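Local coordinates for probable cell division protein WhiA (Thermotoga maritima, PDB 3HYI), which is probably involved in cell division and chromosome segregation, binding DNA and joining a degenerate LAGLIDADG homing endonuclease domain to a C-terminal helix-turn-helix domain, at residues L33-A38 against F119-S124; E233-N238 against K286-F291; R249-V254 against K268-T273. All coordinates share one frame; numbering follows the deposited sequence.

Interaction 1: residues L33-A38 against F119-S124; sequences LGFIKA and FLSGGS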
ATOM      1  N   LEU A  33     -18.149 -24.442   0.742  1.00 20.89           N
ATOM      2  CA  LEU A  33     -17.032 -25.161   0.130  1.00 20.99           C
ATOM      3  C   LEU A  33     -15.741 -24.352   0.238  1.00 21.13           C
ATOM      4  O   LEU A  33     -14.668 -24.920   0.444  1.00 21.03           O
ATOM      5  CB  LEU A  33     -17.331 -25.483  -1.339  1.00 21.05           C
ATOM      6  CG  LEU A  33     -16.331 -26.409  -2.039  1.00 21.38           C
ATOM      7  CD1 LEU A  33     -16.429 -27.827  -1.481  1.00 21.78           C
ATOM      8  CD2 LEU A  33     -16.554 -26.402  -3.547  1.00 21.67           C
ATOM      9  N   GLY A  34     -15.855 -23.030   0.104  1.00 21.30           N
ATOM     10  CA  GLY A  34     -14.733 -22.120   0.323  1.00 21.40           C
ATOM     11  C   GLY A  34     -14.157 -22.251   1.722  1.00 21.52           C
ATOM     12  O   GLY A  34     -12.943 -22.335   1.892  1.00 21.51           O
ATOM     13  N   PHE A  35     -15.040 -22.263   2.719  1.00 21.75           N
ATOM     14  CA  PHE A  35     -14.657 -22.535   4.110  1.00 21.74           C
ATOM     15  C   PHE A  35     -14.013 -23.915   4.243  1.00 22.11           C
ATOM     16  O   PHE A  35     -12.968 -24.059   4.882  1.00 22.18           O
ATOM     17  CB  PHE A  35     -15.880 -22.473   5.036  1.00 21.55           C
ATOM     18  CG  PHE A  35     -16.210 -21.093   5.543  1.00 21.19           C
ATOM     19  CD1 PHE A  35     -15.721 -20.655   6.768  1.00 20.58           C
ATOM     20  CD2 PHE A  35     -17.045 -20.251   4.821  1.00 20.77           C
ATOM     21  CE1 PHE A  35     -16.037 -19.385   7.253  1.00 20.83           C
ATOM     22  CE2 PHE A  35     -17.368 -18.981   5.299  1.00 20.84           C
ATOM     23  CZ  PHE A  35     -16.862 -18.550   6.519  1.00 20.57           C
ATOM     24  N   ILE A  36     -14.651 -24.922   3.643  1.00 22.46           N
ATOM     25  CA  ILE A  36     -14.167 -26.304   3.699  1.00 22.66           C
ATOM     26  C   ILE A  36     -12.791 -26.455   3.048  1.00 23.08           C
ATOM     27  O   ILE A  36     -11.885 -27.042   3.641  1.00 23.22           O
ATOM     28  CB  ILE A  36     -15.150 -27.286   3.019  1.00 22.62           C
ATOM     29  CG1 ILE A  36     -16.451 -27.392   3.820  1.00 22.33           C
ATOM     30  CG2 ILE A  36     -14.521 -28.672   2.880  1.00 22.56           C
ATOM     31  CD1 ILE A  36     -17.504 -28.258   3.159  1.00 21.75           C
ATOM     32  N   LYS A  37     -12.639 -25.929   1.835  1.00 23.66           N
ATOM     33  CA  LYS A  37     -11.368 -26.027   1.110  1.00 24.19           C
ATOM     34  C   LYS A  37     -10.227 -25.309   1.836  1.00 24.55           C
ATOM     35  O   LYS A  37      -9.104 -25.814   1.887  1.00 24.61           O
ATOM     36  CB  LYS A  37     -11.505 -25.467  -0.310  1.00 24.31           C
ATOM     37  CG  LYS A  37     -12.354 -26.309  -1.265  1.00 24.80           C
ATOM     38  CD  LYS A  37     -11.837 -27.732  -1.398  1.00 25.13           C
ATOM     39  CE  LYS A  37     -12.374 -28.402  -2.655  1.00 25.89           C
ATOM     40  NZ  LYS A  37     -12.163 -29.880  -2.636  1.00 26.12           N
ATOM     41  N   ALA A  38     -10.520 -24.138   2.396  1.00 24.94           N
ATOM     42  CA  ALA A  38      -9.503 -23.325   3.066  1.00 25.25           C
ATOM     43  C   ALA A  38      -9.154 -23.832   4.468  1.00 25.58           C
ATOM     44  O   ALA A  38      -7.976 -23.969   4.804  1.00 25.46           O
ATOM     45  CB  ALA A  38      -9.949 -21.867   3.131  1.00 25.07           C
ATOM     46  N   PHE A 119     -11.845 -16.266   1.524  1.00 20.32           N
ATOM     47  CA  PHE A 119     -11.293 -15.070   2.141  1.00 20.39           C
ATOM     48  C   PHE A 119     -11.607 -14.973   3.630  1.00 20.51           C
ATOM     49  O   PHE A 119     -10.725 -14.670   4.437  1.00 20.41           O
ATOM     50  CB  PHE A 119     -11.823 -13.824   1.429  1.00 20.41           C
ATOM     51  CG  PHE A 119     -11.340 -12.538   2.028  1.00 20.10           C
ATOM     52  CD1 PHE A 119     -12.155 -11.804   2.880  1.00 19.84           C
ATOM     53  CD2 PHE A 119     -10.064 -12.069   1.755  1.00 19.95           C
ATOM     54  CE1 PHE A 119     -11.713 -10.621   3.434  1.00 19.86           C
ATOM     55  CE2 PHE A 119      -9.611 -10.880   2.311  1.00 19.79           C
ATOM     56  CZ  PHE A 119     -10.436 -10.154   3.150  1.00 19.76           C
ATOM     57  N   LEU A 120     -12.868 -15.205   3.986  1.00 20.76           N
ATOM     58  CA  LEU A 120     -13.286 -15.158   5.385  1.00 20.84           C
ATOM     59  C   LEU A 120     -12.500 -16.152   6.231  1.00 21.14           C
ATOM     60  O   LEU A 120     -11.973 -15.797   7.287  1.00 21.36           O
ATOM     61  CB  LEU A 120     -14.791 -15.433   5.521  1.00 20.78           C
ATOM     62  CG  LEU A 120     -15.729 -14.242   5.295  1.00 20.10           C
ATOM     63  CD1 LEU A 120     -17.150 -14.727   5.151  1.00 19.43           C
ATOM     64  CD2 LEU A 120     -15.623 -13.217   6.429  1.00 19.46           C
ATOM     65  N   SER A 121     -12.410 -17.390   5.754  1.00 21.38           N
ATOM     66  CA  SER A 121     -11.826 -18.480   6.532  1.00 21.65           C
ATOM     67  C   SER A 121     -10.295 -18.427   6.583  1.00 21.77           C
ATOM     68  O   SER A 121      -9.708 -18.472   7.665  1.00 21.69           O
ATOM     69  CB  SER A 121     -12.291 -19.839   5.984  1.00 21.53           C
ATOM     70  OG  SER A 121     -11.904 -20.024   4.631  1.00 21.77           O
ATOM     71  N   GLY A 122      -9.657 -18.333   5.417  1.00 21.90           N
ATOM     72  CA  GLY A 122      -8.196 -18.404   5.333  1.00 22.11           C
ATOM     73  C   GLY A 122      -7.496 -17.202   4.725  1.00 22.35           C
ATOM     74  O   GLY A 122      -6.274 -17.216   4.561  1.00 22.30           O
ATOM     75  N   GLY A 123      -8.255 -16.160   4.394  1.00 22.62           N
ATOM     76  CA  GLY A 123      -7.691 -14.974   3.754  1.00 22.92           C
ATOM     77  C   GLY A 123      -7.425 -13.843   4.727  1.00 23.17           C
ATOM     78  O   GLY A 123      -7.839 -13.889   5.880  1.00 23.35           O
ATOM     79  N   SER A 124      -6.712 -12.825   4.259  1.00 23.59           N
ATOM     80  CA  SER A 124      -6.515 -11.603   5.036  1.00 23.91           C
ATOM     81  C   SER A 124      -6.141 -10.444   4.130  1.00 24.24           C
ATOM     82  O   SER A 124      -5.803 -10.630   2.960  1.00 24.08           O
ATOM     83  CB  SER A 124      -5.444 -11.789   6.119  1.00 23.92           C
ATOM     84  OG  SER A 124      -4.190 -12.133   5.559  1.00 23.91           O
TER
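Phe35 and Ser121 meet where the last turns of helix 25-39 and helix 108-122 lie side by side. The methylene of the serine comes obliquely at the ring, with Ser121 CB 3.6 Å from Phe35 CD1 and only a little farther from CE1 and CG. CG of Phe35 is anti to the carbonyl carbon, beside the backbone N (chi1 -86°), and from there the ring extends to the neighbouring helix. Its far corner, Phe35 CZ, lies 3.9 Å from Leu120 CB and also touches Leu120 CD1, the two side chains crossing obliquely. The same ring packs on Phe51 of strand 48-53 and on Ala58, Leu62 and Leu65 of helix 56-68.

One turn on, Ala38 CB points at the second helix and stands 3.1 Å from Ser121 OG, a tight van der Waals approach. OG sits between the backbone N and the carbonyl carbon of its own residue (chi1 60°), and its hydrogen bond runs back within its helix to Gly117 O. Gly34 O, 3.7 Å from Ser121 OG, instead receives the Ala38 amide. A CB built on Gly122 would fall 3.4 Å from Ala38 CB, a tight fit, so the missing side chain probably helps Ala38 CA and Gly122 CA come within 5.6 Å.

Each helix leads directly into the first strand of a four-stranded antiparallel sheet, as in the paired LAGLIDADG helices of homing endonucleases, whose degenerate relative this domain is. No hydrogen bond crosses this buried contact: the serine hydroxyl is satisfied within its own helix, so what joins the helices here is the fit of Phe35 and Ala38 against Leu120 and Ser121, by shape and apolar packing.

Interaction 2: residues E233-N238 against K286-F291; sequences ELIKEN and KIAERF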
ATOM      1  N   GLU A 233      32.545  43.381  -7.425  1.00 25.02           N
ATOM      2  CA  GLU A 233      33.064  44.365  -8.382  1.00 25.19           C
ATOM      3  C   GLU A 233      33.133  45.759  -7.760  1.00 24.90           C
ATOM      4  O   GLU A 233      34.104  46.483  -7.963  1.00 24.97           O
ATOM      5  CB  GLU A 233      32.193  44.430  -9.646  1.00 25.38           C
ATOM      6  CG  GLU A 233      31.999  43.109 -10.399  1.00 26.53           C
ATOM      7  CD  GLU A 233      33.144  42.747 -11.317  1.00 28.11           C
ATOM      8  OE1 GLU A 233      34.299  43.127 -11.019  1.00 29.47           O
ATOM      9  OE2 GLU A 233      32.887  42.065 -12.338  1.00 28.88           O
ATOM     10  N   LEU A 234      32.089  46.134  -7.024  1.00 24.82           N
ATOM     11  CA  LEU A 234      32.038  47.433  -6.343  1.00 24.66           C
ATOM     12  C   LEU A 234      33.158  47.577  -5.318  1.00 24.64           C
ATOM     13  O   LEU A 234      33.818  48.614  -5.255  1.00 24.77           O
ATOM     14  CB  LEU A 234      30.684  47.626  -5.652  1.00 24.55           C
ATOM     15  CG  LEU A 234      29.487  47.901  -6.563  1.00 24.59           C
ATOM     16  CD1 LEU A 234      28.188  47.738  -5.796  1.00 24.26           C
ATOM     17  CD2 LEU A 234      29.575  49.296  -7.170  1.00 24.51           C
ATOM     18  N   ILE A 235      33.362  46.529  -4.523  1.00 24.68           N
ATOM     19  CA  ILE A 235      34.410  46.506  -3.499  1.00 24.68           C
ATOM     20  C   ILE A 235      35.792  46.586  -4.138  1.00 24.78           C
ATOM     21  O   ILE A 235      36.668  47.307  -3.654  1.00 24.56           O
ATOM     22  CB  ILE A 235      34.331  45.222  -2.636  1.00 24.64           C
ATOM     23  CG1 ILE A 235      33.071  45.232  -1.768  1.00 24.56           C
ATOM     24  CG2 ILE A 235      35.565  45.085  -1.745  1.00 24.66           C
ATOM     25  CD1 ILE A 235      32.769  43.890  -1.129  1.00 24.75           C
ATOM     26  N   LYS A 236      35.978  45.835  -5.223  1.00 24.94           N
ATOM     27  CA  LYS A 236      37.234  45.839  -5.967  1.00 25.05           C
ATOM     28  C   LYS A 236      37.545  47.235  -6.491  1.00 25.09           C
ATOM     29  O   LYS A 236      38.678  47.710  -6.389  1.00 24.96           O
ATOM     30  CB  LYS A 236      37.172  44.843  -7.131  1.00 25.09           C
ATOM     31  CG  LYS A 236      38.418  44.826  -8.000  1.00 25.23           C
ATOM     32  CD  LYS A 236      38.410  43.662  -8.976  1.00 25.81           C
ATOM     33  CE  LYS A 236      39.490  43.831 -10.035  1.00 25.92           C
ATOM     34  NZ  LYS A 236      39.811  42.544 -10.713  1.00 26.43           N
ATOM     35  N   GLU A 237      36.526  47.886  -7.045  1.00 25.18           N
ATOM     36  CA  GLU A 237      36.667  49.234  -7.588  1.00 25.40           C
ATOM     37  C   GLU A 237      36.957  50.279  -6.506  1.00 25.41           C
ATOM     38  O   GLU A 237      37.823  51.137  -6.692  1.00 25.34           O
ATOM     39  CB  GLU A 237      35.395  49.625  -8.353  1.00 25.43           C
ATOM     40  CG  GLU A 237      35.434  51.017  -8.964  1.00 25.74           C
ATOM     41  N   ASN A 238      36.250  50.187  -5.378  1.00 25.49           N
ATOM     42  CA  ASN A 238      36.226  51.265  -4.376  1.00 25.63           C
ATOM     43  C   ASN A 238      37.209  51.137  -3.205  1.00 25.82           C
ATOM     44  O   ASN A 238      37.694  52.150  -2.706  1.00 25.79           O
ATOM     45  CB  ASN A 238      34.802  51.441  -3.841  1.00 25.61           C
ATOM     46  CG  ASN A 238      33.867  52.042  -4.876  1.00 25.64           C
ATOM     47  OD1 ASN A 238      33.855  53.253  -5.082  1.00 26.06           O
ATOM     48  ND2 ASN A 238      33.085  51.196  -5.535  1.00 25.50           N
ATOM     49  N   LYS A 286      26.734  42.892   2.091  1.00 26.20           N
ATOM     50  CA  LYS A 286      26.500  43.906   3.130  1.00 26.36           C
ATOM     51  C   LYS A 286      27.555  45.018   3.070  1.00 26.50           C
ATOM     52  O   LYS A 286      27.223  46.199   3.178  1.00 26.46           O
ATOM     53  CB  LYS A 286      26.465  43.244   4.521  1.00 26.41           C
ATOM     54  CG  LYS A 286      26.691  44.169   5.727  1.00 26.58           C
ATOM     55  CD  LYS A 286      25.581  45.197   5.910  1.00 26.73           C
ATOM     56  CE  LYS A 286      25.904  46.136   7.066  1.00 26.89           C
ATOM     57  NZ  LYS A 286      24.810  47.109   7.351  1.00 27.02           N
ATOM     58  N   ILE A 287      28.817  44.634   2.889  1.00 26.66           N
ATOM     59  CA  ILE A 287      29.913  45.600   2.752  1.00 26.71           C
ATOM     60  C   ILE A 287      29.783  46.448   1.481  1.00 26.91           C
ATOM     61  O   ILE A 287      30.068  47.643   1.499  1.00 26.72           O
ATOM     62  CB  ILE A 287      31.294  44.894   2.775  1.00 26.70           C
ATOM     63  CG1 ILE A 287      31.610  44.403   4.192  1.00 26.74           C
ATOM     64  CG2 ILE A 287      32.396  45.831   2.295  1.00 26.42           C
ATOM     65  CD1 ILE A 287      32.829  43.511   4.275  1.00 26.30           C
ATOM     66  N   ALA A 288      29.340  45.832   0.387  1.00 27.21           N
ATOM     67  CA  ALA A 288      29.227  46.525  -0.901  1.00 27.56           C
ATOM     68  C   ALA A 288      28.072  47.540  -0.991  1.00 27.98           C
ATOM     69  O   ALA A 288      28.017  48.318  -1.944  1.00 27.94           O
ATOM     70  CB  ALA A 288      29.122  45.506  -2.036  1.00 27.51           C
ATOM     71  N   GLU A 289      27.154  47.529  -0.020  1.00 28.56           N
ATOM     72  CA  GLU A 289      26.047  48.503   0.025  1.00 29.08           C
ATOM     73  C   GLU A 289      26.553  49.935   0.230  1.00 29.40           C
ATOM     74  O   GLU A 289      25.915  50.900  -0.193  1.00 29.45           O
ATOM     75  CB  GLU A 289      25.048  48.140   1.130  1.00 29.15           C
ATOM     76  CG  GLU A 289      24.118  46.992   0.768  1.00 29.50           C
ATOM     77  CD  GLU A 289      23.219  46.566   1.919  1.00 30.08           C
ATOM     78  OE1 GLU A 289      22.805  47.433   2.721  1.00 30.37           O
ATOM     79  OE2 GLU A 289      22.917  45.357   2.017  1.00 30.52           O
ATOM     80  N   ARG A 290      27.684  50.041   0.924  1.00 29.81           N
ATOM     81  CA  ARG A 290      28.516  51.245   0.981  1.00 30.18           C
ATOM     82  C   ARG A 290      28.594  51.990  -0.351  1.00 30.47           C
ATOM     83  O   ARG A 290      28.354  53.195  -0.420  1.00 30.43           O
ATOM     84  CB  ARG A 290      29.947  50.825   1.349  1.00 30.22           C
ATOM     85  CG  ARG A 290      30.611  51.635   2.424  1.00 30.57           C
ATOM     86  CD  ARG A 290      31.751  50.847   3.053  1.00 30.76           C
ATOM     87  NE  ARG A 290      31.261  49.717   3.845  1.00 30.86           N
ATOM     88  CZ  ARG A 290      31.963  49.081   4.781  1.00 31.07           C
ATOM     89  NH1 ARG A 290      33.205  49.456   5.076  1.00 31.38           N
ATOM     90  NH2 ARG A 290      31.416  48.063   5.439  1.00 30.87           N
ATOM     91  N   PHE A 291      28.934  51.244  -1.400  1.00 30.88           N
ATOM     92  CA  PHE A 291      29.435  51.811  -2.651  1.00 31.20           C
ATOM     93  C   PHE A 291      28.415  51.895  -3.779  1.00 31.68           C
ATOM     94  O   PHE A 291      28.610  52.651  -4.729  1.00 31.70           O
ATOM     95  CB  PHE A 291      30.632  50.987  -3.135  1.00 31.06           C
ATOM     96  CG  PHE A 291      31.702  50.805  -2.097  1.00 30.55           C
ATOM     97  CD1 PHE A 291      32.306  51.907  -1.505  1.00 30.23           C
ATOM     98  CD2 PHE A 291      32.113  49.535  -1.714  1.00 30.27           C
ATOM     99  CE1 PHE A 291      33.298  51.746  -0.547  1.00 30.14           C
ATOM    100  CE2 PHE A 291      33.105  49.366  -0.757  1.00 30.10           C
ATOM    101  CZ  PHE A 291      33.697  50.474  -0.172  1.00 30.01           C
TER
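Asn238 lays its side chain flat on the ring of Phe291, with amide and ring planes only 7° apart. The stack is led by the methylene: Asn238 CB stands 3.5 Å from the centroid of the Phe291 ring, nearly on its normal, a CH-pi contact. The two side chains slide past each other in opposite directions, which brings Asn238 ND2 to 3.4 Å from Phe291 CB. CG of Asn238 is anti to the carbonyl carbon (chi1 -70°), and the amide turns back along its own helix, where Asn238 ND2 donates to Leu234 O at 2.7 Å. That bond is moderately straight, 157° at the hydrogen, and fixes the rotation of the amide. Leu234 O also accepts from Asn238 N, the two donors arriving from opposite faces of its plane. On the far side of the ring, Arg290 CB lies over the centre, so the phenylalanine is sandwiched.

Deeper in, Ile235 CG1 packs 4.0 Å from Ala288 CB, and its CD1 meets CG2 of Ile287 with the side chains crossing at about a right angle. Leu234 CB adds a looser contact to Phe291 CB, and its CD1 approaches the Ala288 carbonyl. Leu241 and Leu244 extend this apolar patch. An alanine in place of Phe291 would probably leave Asn238 CB and Ile235 without the ring that covers them and open a gap between the two segments.

The contact ties the end of helix 207-238 to the residues at the close of the predicted helix-turn-helix region. No hydrogen bond crosses it: the bond to Leu234 O holds the asparagine amide nearly parallel to the ring, and amide-on-ring stacking, the CH-pi contact and aliphatic packing do the joining.

Interaction 3: residues R249-V254 against K268-T273; sequences RRVALV and KKLNLT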
ATOM      1  N   ARG A 249      38.178  37.800   1.487  1.00 27.87           N
ATOM      2  CA  ARG A 249      38.978  38.090   0.303  1.00 27.80           C
ATOM      3  C   ARG A 249      39.086  36.887  -0.629  1.00 27.52           C
ATOM      4  O   ARG A 249      38.947  37.027  -1.843  1.00 27.38           O
ATOM      5  CB  ARG A 249      40.373  38.550   0.707  1.00 27.92           C
ATOM      6  CG  ARG A 249      41.284  38.846  -0.465  1.00 28.78           C
ATOM      7  CD  ARG A 249      42.632  39.305   0.022  1.00 30.20           C
ATOM      8  NE  ARG A 249      43.338  38.213   0.684  1.00 31.65           N
ATOM      9  CZ  ARG A 249      44.080  37.298   0.060  1.00 33.02           C
ATOM     10  NH1 ARG A 249      44.244  37.338  -1.260  1.00 33.66           N
ATOM     11  NH2 ARG A 249      44.672  36.337   0.763  1.00 33.27           N
ATOM     12  N   ARG A 250      39.342  35.713  -0.054  1.00 27.25           N
ATOM     13  CA  ARG A 250      39.454  34.478  -0.829  1.00 27.11           C
ATOM     14  C   ARG A 250      38.127  34.091  -1.472  1.00 27.06           C
ATOM     15  O   ARG A 250      38.102  33.587  -2.596  1.00 27.05           O
ATOM     16  CB  ARG A 250      39.944  33.331   0.054  1.00 27.18           C
ATOM     17  CG  ARG A 250      41.354  33.522   0.580  1.00 27.58           C
ATOM     18  CD  ARG A 250      41.863  32.254   1.242  1.00 28.38           C
ATOM     19  NE  ARG A 250      41.232  32.020   2.543  1.00 29.00           N
ATOM     20  CZ  ARG A 250      41.572  32.635   3.677  1.00 29.41           C
ATOM     21  NH1 ARG A 250      42.543  33.548   3.697  1.00 29.79           N
ATOM     22  NH2 ARG A 250      40.933  32.341   4.806  1.00 29.52           N
ATOM     23  N   VAL A 251      37.033  34.321  -0.749  1.00 27.12           N
ATOM     24  CA  VAL A 251      35.685  34.029  -1.241  1.00 27.12           C
ATOM     25  C   VAL A 251      35.300  34.945  -2.408  1.00 27.28           C
ATOM     26  O   VAL A 251      34.679  34.495  -3.377  1.00 27.42           O
ATOM     27  CB  VAL A 251      34.642  34.148  -0.104  1.00 27.14           C
ATOM     28  CG1 VAL A 251      33.218  34.087  -0.648  1.00 26.94           C
ATOM     29  CG2 VAL A 251      34.868  33.052   0.932  1.00 26.91           C
ATOM     30  N   ALA A 252      35.674  36.220  -2.307  1.00 27.33           N
ATOM     31  CA  ALA A 252      35.435  37.197  -3.374  1.00 27.34           C
ATOM     32  C   ALA A 252      36.198  36.833  -4.643  1.00 27.38           C
ATOM     33  O   ALA A 252      35.647  36.897  -5.739  1.00 27.45           O
ATOM     34  CB  ALA A 252      35.821  38.597  -2.912  1.00 27.30           C
ATOM     35  N   LEU A 253      37.463  36.447  -4.484  1.00 27.41           N
ATOM     36  CA  LEU A 253      38.298  36.033  -5.613  1.00 27.38           C
ATOM     37  C   LEU A 253      37.770  34.775  -6.309  1.00 27.35           C
ATOM     38  O   LEU A 253      37.665  34.738  -7.533  1.00 27.34           O
ATOM     39  CB  LEU A 253      39.743  35.795  -5.157  1.00 27.37           C
ATOM     40  CG  LEU A 253      40.566  37.028  -4.772  1.00 27.26           C
ATOM     41  CD1 LEU A 253      41.938  36.603  -4.278  1.00 27.19           C
ATOM     42  CD2 LEU A 253      40.692  37.995  -5.938  1.00 27.19           C
ATOM     43  N   VAL A 254      37.443  33.752  -5.524  1.00 27.37           N
ATOM     44  CA  VAL A 254      36.952  32.482  -6.069  1.00 27.44           C
ATOM     45  C   VAL A 254      35.632  32.651  -6.834  1.00 27.30           C
ATOM     46  O   VAL A 254      35.455  32.065  -7.901  1.00 27.23           O
ATOM     47  CB  VAL A 254      36.811  31.404  -4.957  1.00 27.49           C
ATOM     48  CG1 VAL A 254      35.873  30.294  -5.381  1.00 27.76           C
ATOM     49  CG2 VAL A 254      38.177  30.830  -4.607  1.00 27.50           C
ATOM     50  N   LYS A 268      33.816  23.996  -2.154  1.00 25.54           N
ATOM     51  CA  LYS A 268      34.800  22.919  -2.268  1.00 25.30           C
ATOM     52  C   LYS A 268      36.210  23.469  -2.526  1.00 24.96           C
ATOM     53  O   LYS A 268      37.191  22.937  -2.009  1.00 24.79           O
ATOM     54  CB  LYS A 268      34.399  21.945  -3.384  1.00 25.29           C
ATOM     55  CG  LYS A 268      34.895  20.528  -3.177  1.00 25.59           C
ATOM     56  CD  LYS A 268      34.428  19.602  -4.294  1.00 25.72           C
ATOM     57  N   LYS A 269      36.295  24.546  -3.306  1.00 24.61           N
ATOM     58  CA  LYS A 269      37.578  25.166  -3.640  1.00 24.37           C
ATOM     59  C   LYS A 269      38.287  25.840  -2.457  1.00 24.13           C
ATOM     60  O   LYS A 269      39.482  26.123  -2.546  1.00 24.24           O
ATOM     61  CB  LYS A 269      37.401  26.175  -4.780  1.00 24.33           C
ATOM     62  CG  LYS A 269      37.010  25.535  -6.105  1.00 24.28           C
ATOM     63  CD  LYS A 269      36.835  26.568  -7.202  1.00 24.20           C
ATOM     64  CE  LYS A 269      36.641  25.909  -8.558  1.00 24.30           C
ATOM     65  NZ  LYS A 269      37.906  25.360  -9.113  1.00 24.52           N
ATOM     66  N   LEU A 270      37.563  26.094  -1.367  1.00 23.72           N
ATOM     67  CA  LEU A 270      38.144  26.693  -0.160  1.00 23.45           C
ATOM     68  C   LEU A 270      37.933  25.831   1.098  1.00 23.24           C
ATOM     69  O   LEU A 270      38.061  26.331   2.216  1.00 23.23           O
ATOM     70  CB  LEU A 270      37.542  28.088   0.067  1.00 23.42           C
ATOM     71  CG  LEU A 270      37.784  29.154  -1.009  1.00 23.28           C
ATOM     72  CD1 LEU A 270      36.935  30.383  -0.729  1.00 22.75           C
ATOM     73  CD2 LEU A 270      39.262  29.532  -1.098  1.00 22.58           C
ATOM     74  N   ASN A 271      37.632  24.543   0.920  1.00 23.00           N
ATOM     75  CA  ASN A 271      37.275  23.653   2.039  1.00 22.88           C
ATOM     76  C   ASN A 271      36.159  24.236   2.922  1.00 22.91           C
ATOM     77  O   ASN A 271      36.193  24.117   4.148  1.00 22.84           O
ATOM     78  CB  ASN A 271      38.514  23.302   2.889  1.00 22.71           C
ATOM     79  CG  ASN A 271      39.354  22.175   2.289  1.00 22.34           C
ATOM     80  OD1 ASN A 271      38.883  21.401   1.455  1.00 21.56           O
ATOM     81  ND2 ASN A 271      40.603  22.072   2.736  1.00 20.91           N
ATOM     82  N   LEU A 272      35.176  24.868   2.283  1.00 22.98           N
ATOM     83  CA  LEU A 272      34.017  25.431   2.975  1.00 23.13           C
ATOM     84  C   LEU A 272      32.752  24.734   2.495  1.00 23.34           C
ATOM     85  O   LEU A 272      32.662  24.323   1.339  1.00 23.27           O
ATOM     86  CB  LEU A 272      33.888  26.932   2.690  1.00 23.07           C
ATOM     87  CG  LEU A 272      34.977  27.878   3.195  1.00 23.04           C
ATOM     88  CD1 LEU A 272      34.645  29.303   2.783  1.00 22.73           C
ATOM     89  CD2 LEU A 272      35.145  27.781   4.707  1.00 22.90           C
ATOM     90  N   THR A 273      31.770  24.614   3.382  1.00 23.66           N
ATOM     91  CA  THR A 273      30.459  24.099   2.994  1.00 23.89           C
ATOM     92  C   THR A 273      29.673  25.188   2.267  1.00 24.25           C
ATOM     93  O   THR A 273      30.034  26.369   2.312  1.00 24.28           O
ATOM     94  CB  THR A 273      29.647  23.606   4.209  1.00 23.92           C
ATOM     95  OG1 THR A 273      29.328  24.712   5.060  1.00 23.48           O
ATOM     96  CG2 THR A 273      30.430  22.556   4.998  1.00 23.51           C
TER
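Arg250 O accepts the Val254 amide at 3.0 Å within helix 246-257, and the same oxygen is touched from across the contact by Leu270 CD1 at 3.9 Å. Leu270 belongs to the turn of the predicted helix-turn-helix motif, between helix 263-268 and helix 274-288, and helix 246-257 packs against that turn. The leucine is the central wedge. Its CG lies anti to the carbonyl carbon (chi1 -62°), and the two methyls beyond it divide the work. Leu270 CD1 goes to Val251 CG2 at 3.8 Å, with the side chains crossing at about a right angle. Leu270 CD2 goes to Val254 CG2 at 3.9 Å, and here the side chains slide past each other in opposite directions; CD2 also rests on Arg250 CB.

The shape of the turn presents the leucine. Residues Lys268 to Asn271 form a type I beta turn, and Asn271, with positive phi (52°), is the C-prime residue of a Schellman motif that ends the preceding helix; in that motif Leu272 N bonds to Gly267 O. The companion bond from Asn271 N to Lys268 O is weak. Thr273 then takes the N-cap position of the next helix, where its N donates to Gln276 OE1.

At the rim, the aliphatic part of Lys269 passes Val254, while Val251 continues onto Lys280, Leu281 and Ile284 of helix 274-288, so that one valine bridges the turn and the helix after it. A bound sodium ion lies nearby, about 4 Å from the Val254 side chain. Leu272 also crosses Val251 at about a right angle, and Leu272 CD1 reaches Val251 CG2 at 4.2 Å.

In the fold
Interaction 1 comes first along the chain and lies on the opposite side of the chain's centre from the other two, its centre about 81 Å from that of interaction 2 and about 70 Å from that of interaction 3. It pairs helix 25-39 with helix 108-122, each leading into its own four-stranded antiparallel sheet, and so joins the halves of the LAGLIDADG-like domain. Interactions 2 and 3 share the C-terminal domain, with centres about 18 Å apart and nearest atoms about 6 Å apart. Interaction 3 is nested inside the loop closed by interaction 2; one packs helix 246-257 on the turn of the helix-turn-helix region, the other helix 207-238 on its end. The protein is thus extended, with two separately packed ends.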